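Local coordinates for protein prefoldin beta subunit 2 (Thermococcus sp., PDB 3AEI) that is a beta subunit of archaeal prefoldin, a co-chaperone that probably captures unfolded proteins and hands them to the group II chaperonin, at residues L19-E24 / L80-E84. Residues are numbered along the deposited sequence; the frame is centred on the assembly and turned at random.
Sequences LRQSLE and LKKRE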
loop_
_atom_site.group_PDB
_atom_site.type_symbol
_atom_site.label_atom_id
_atom_site.label_comp_id
_atom_site.label_asym_id
_atom_site.label_seq_id
_atom_site.Cartn_x
_atom_site.Cartn_y
_atom_site.Cartn_z
ATOM N N LEU A 19 11.320 -1.494 -10.350
ATOM C CA LEU A 19 10.663 -0.182 -10.566
ATOM C C LEU A 19 9.849 -0.204 -11.858
ATOM O O LEU A 19 8.712 0.276 -11.918
ATOM C CB LEU A 19 11.715 0.923 -10.704
ATOM C CG LEU A 19 11.979 1.932 -9.589
ATOM C CD1 LEU A 19 11.625 1.382 -8.249
ATOM C CD2 LEU A 19 13.452 2.345 -9.659
ATOM N N ARG A 20 10.442 -0.766 -12.897
ATOM C CA ARG A 20 9.794 -0.825 -14.181
ATOM C C ARG A 20 8.507 -1.638 -14.153
ATOM O O ARG A 20 7.486 -1.238 -14.733
ATOM C CB ARG A 20 10.757 -1.394 -15.222
ATOM C CG ARG A 20 10.253 -1.249 -16.646
ATOM C CD ARG A 20 9.727 -2.570 -17.145
ATOM N NE ARG A 20 10.761 -3.618 -17.153
ATOM C CZ ARG A 20 10.501 -4.936 -17.150
ATOM N NH1 ARG A 20 9.251 -5.393 -17.146
ATOM N NH2 ARG A 20 11.503 -5.811 -17.125
ATOM N N GLN A 21 8.542 -2.767 -13.463
ATOM C CA GLN A 21 7.361 -3.634 -13.397
ATOM C C GLN A 21 6.215 -2.976 -12.633
ATOM O O GLN A 21 5.037 -3.236 -12.909
ATOM C CB GLN A 21 7.741 -4.952 -12.736
ATOM C CG GLN A 21 8.629 -5.773 -13.651
ATOM C CD GLN A 21 9.371 -6.880 -12.928
ATOM O OE1 GLN A 21 9.498 -6.868 -11.695
ATOM N NE2 GLN A 21 9.919 -7.816 -13.692
ATOM N N SER A 22 6.573 -2.146 -11.654
ATOM C CA SER A 22 5.539 -1.494 -10.866
ATOM C C SER A 22 4.832 -0.490 -11.776
ATOM O O SER A 22 3.612 -0.353 -11.746
ATOM C CB SER A 22 6.170 -0.784 -9.660
ATOM O OG SER A 22 5.196 0.006 -8.990
ATOM N N LEU A 23 5.601 0.203 -12.604
ATOM C CA LEU A 23 5.005 1.181 -13.509
ATOM C C LEU A 23 4.166 0.503 -14.580
ATOM O O LEU A 23 3.078 0.984 -14.908
ATOM C CB LEU A 23 6.106 2.019 -14.183
ATOM C CG LEU A 23 6.999 2.814 -13.268
ATOM C CD1 LEU A 23 8.029 3.528 -14.144
ATOM C CD2 LEU A 23 6.175 3.820 -12.464
ATOM N N GLU A 24 4.628 -0.629 -15.134
ATOM C CA GLU A 24 3.832 -1.288 -16.162
ATOM C C GLU A 24 2.492 -1.764 -15.575
ATOM O O GLU A 24 1.457 -1.741 -16.261
ATOM C CB GLU A 24 4.590 -2.485 -16.756
ATOM C CG GLU A 24 5.812 -2.064 -17.490
ATOM C CD GLU A 24 6.558 -3.212 -18.147
ATOM O OE1 GLU A 24 6.744 -4.245 -17.469
ATOM O OE2 GLU A 24 6.965 -3.062 -19.331
ATOM N N LEU A 80 13.789 3.063 -18.395
ATOM C CA LEU A 80 14.306 2.002 -17.537
ATOM C C LEU A 80 14.671 0.770 -18.366
ATOM O O LEU A 80 15.681 0.114 -18.084
ATOM C CB LEU A 80 13.275 1.638 -16.444
ATOM C CG LEU A 80 12.976 2.697 -15.385
ATOM C CD1 LEU A 80 11.727 2.319 -14.643
ATOM C CD2 LEU A 80 14.139 2.884 -14.449
ATOM N N LYS A 81 13.871 0.446 -19.387
ATOM C CA LYS A 81 14.160 -0.708 -20.222
ATOM C C LYS A 81 15.478 -0.494 -20.983
ATOM O O LYS A 81 16.227 -1.438 -21.230
ATOM C CB LYS A 81 12.986 -1.018 -21.183
ATOM C CG LYS A 81 11.775 -1.667 -20.453
ATOM C CD LYS A 81 10.593 -2.081 -21.350
ATOM C CE LYS A 81 10.854 -3.403 -22.062
ATOM N NZ LYS A 81 9.629 -3.933 -22.740
ATOM N N LYS A 82 15.790 0.743 -21.325
ATOM C CA LYS A 82 17.040 0.967 -22.031
ATOM C C LYS A 82 18.219 0.751 -21.056
ATOM O O LYS A 82 19.260 0.224 -21.467
ATOM C CB LYS A 82 17.015 2.354 -22.696
ATOM C CG LYS A 82 18.280 3.138 -22.607
ATOM C CD LYS A 82 18.378 3.761 -21.235
ATOM C CE LYS A 82 17.486 4.980 -21.068
ATOM N NZ LYS A 82 17.697 5.576 -19.721
ATOM N N ARG A 83 18.055 1.117 -19.780
ATOM C CA ARG A 83 19.109 0.882 -18.777
ATOM C C ARG A 83 19.236 -0.635 -18.552
ATOM O O ARG A 83 20.349 -1.143 -18.386
ATOM C CB ARG A 83 18.800 1.566 -17.428
ATOM C CG ARG A 83 19.123 3.080 -17.331
ATOM C CD ARG A 83 18.788 3.694 -15.923
ATOM N NE ARG A 83 19.645 3.175 -14.852
ATOM C CZ ARG A 83 19.383 3.260 -13.548
ATOM N NH1 ARG A 83 18.274 3.852 -13.124
ATOM N NH2 ARG A 83 20.227 2.734 -12.662
ATOM N N GLU A 84 18.115 -1.359 -18.555
ATOM C CA GLU A 84 18.164 -2.823 -18.361
ATOM C C GLU A 84 18.913 -3.444 -19.538
ATOM O O GLU A 84 19.631 -4.426 -19.389
ATOM C CB GLU A 84 16.766 -3.448 -18.344
ATOM C CG GLU A 84 15.883 -3.028 -17.205
ATOM C CD GLU A 84 14.471 -3.588 -17.330
ATOM O OE1 GLU A 84 14.319 -4.763 -17.749
ATOM O OE2 GLU A 84 13.504 -2.852 -16.998
HETATM O O HOH W 1 7.769 -5.466 -20.438
#
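This is a helix-helix contact within one chain, made where helix 2-37 runs alongside helix 59-93: an apolar patch with a salt-bridge network beside it. Start at Leu80. Its CD1 reaches across to the opposite helix, 3.7 Å from Arg20 CA and 3.9 Å from Arg20 CB, with Leu23 CD1 also 3.9 Å from Leu80 CD1 and Leu19 CB 4.2 Å from it. The i, i+1 and i+4 spacing of Leu19, Arg20 and Leu23 puts all three on the helix face that looks at Leu80. The two segments run antiparallel, their N-to-C directions 147° apart and their axes 10.9 Å apart at closest. The two long helices form the antiparallel coiled-coil hairpin of a prefoldin subunit, here of the beta type with one beta hairpin between the helices. Next to the leucines, the Arg20 guanidinium meets the Glu84 carboxylate edge-on in a bidentate salt bridge: NE donates to Glu84 OE2 at 2.9 Å and NH2 to Glu84 OE1 at 3.1 Å. Arg20 NH1 reaches one turn further along its own helix to Glu24 OE1, at 2.8 Å, so one arginine joins a carboxylate on each helix. Lys81 lies alongside, its CG 4.0 Å from Arg20 NE; its NZ stays 4.4 Å from Glu24 OE2, beyond a salt bridge. A water donates to Glu24 OE2 and accepts a weak hydrogen bond from Lys81 NZ. Leu23 continues the packing onto Tyr73 and Ile77.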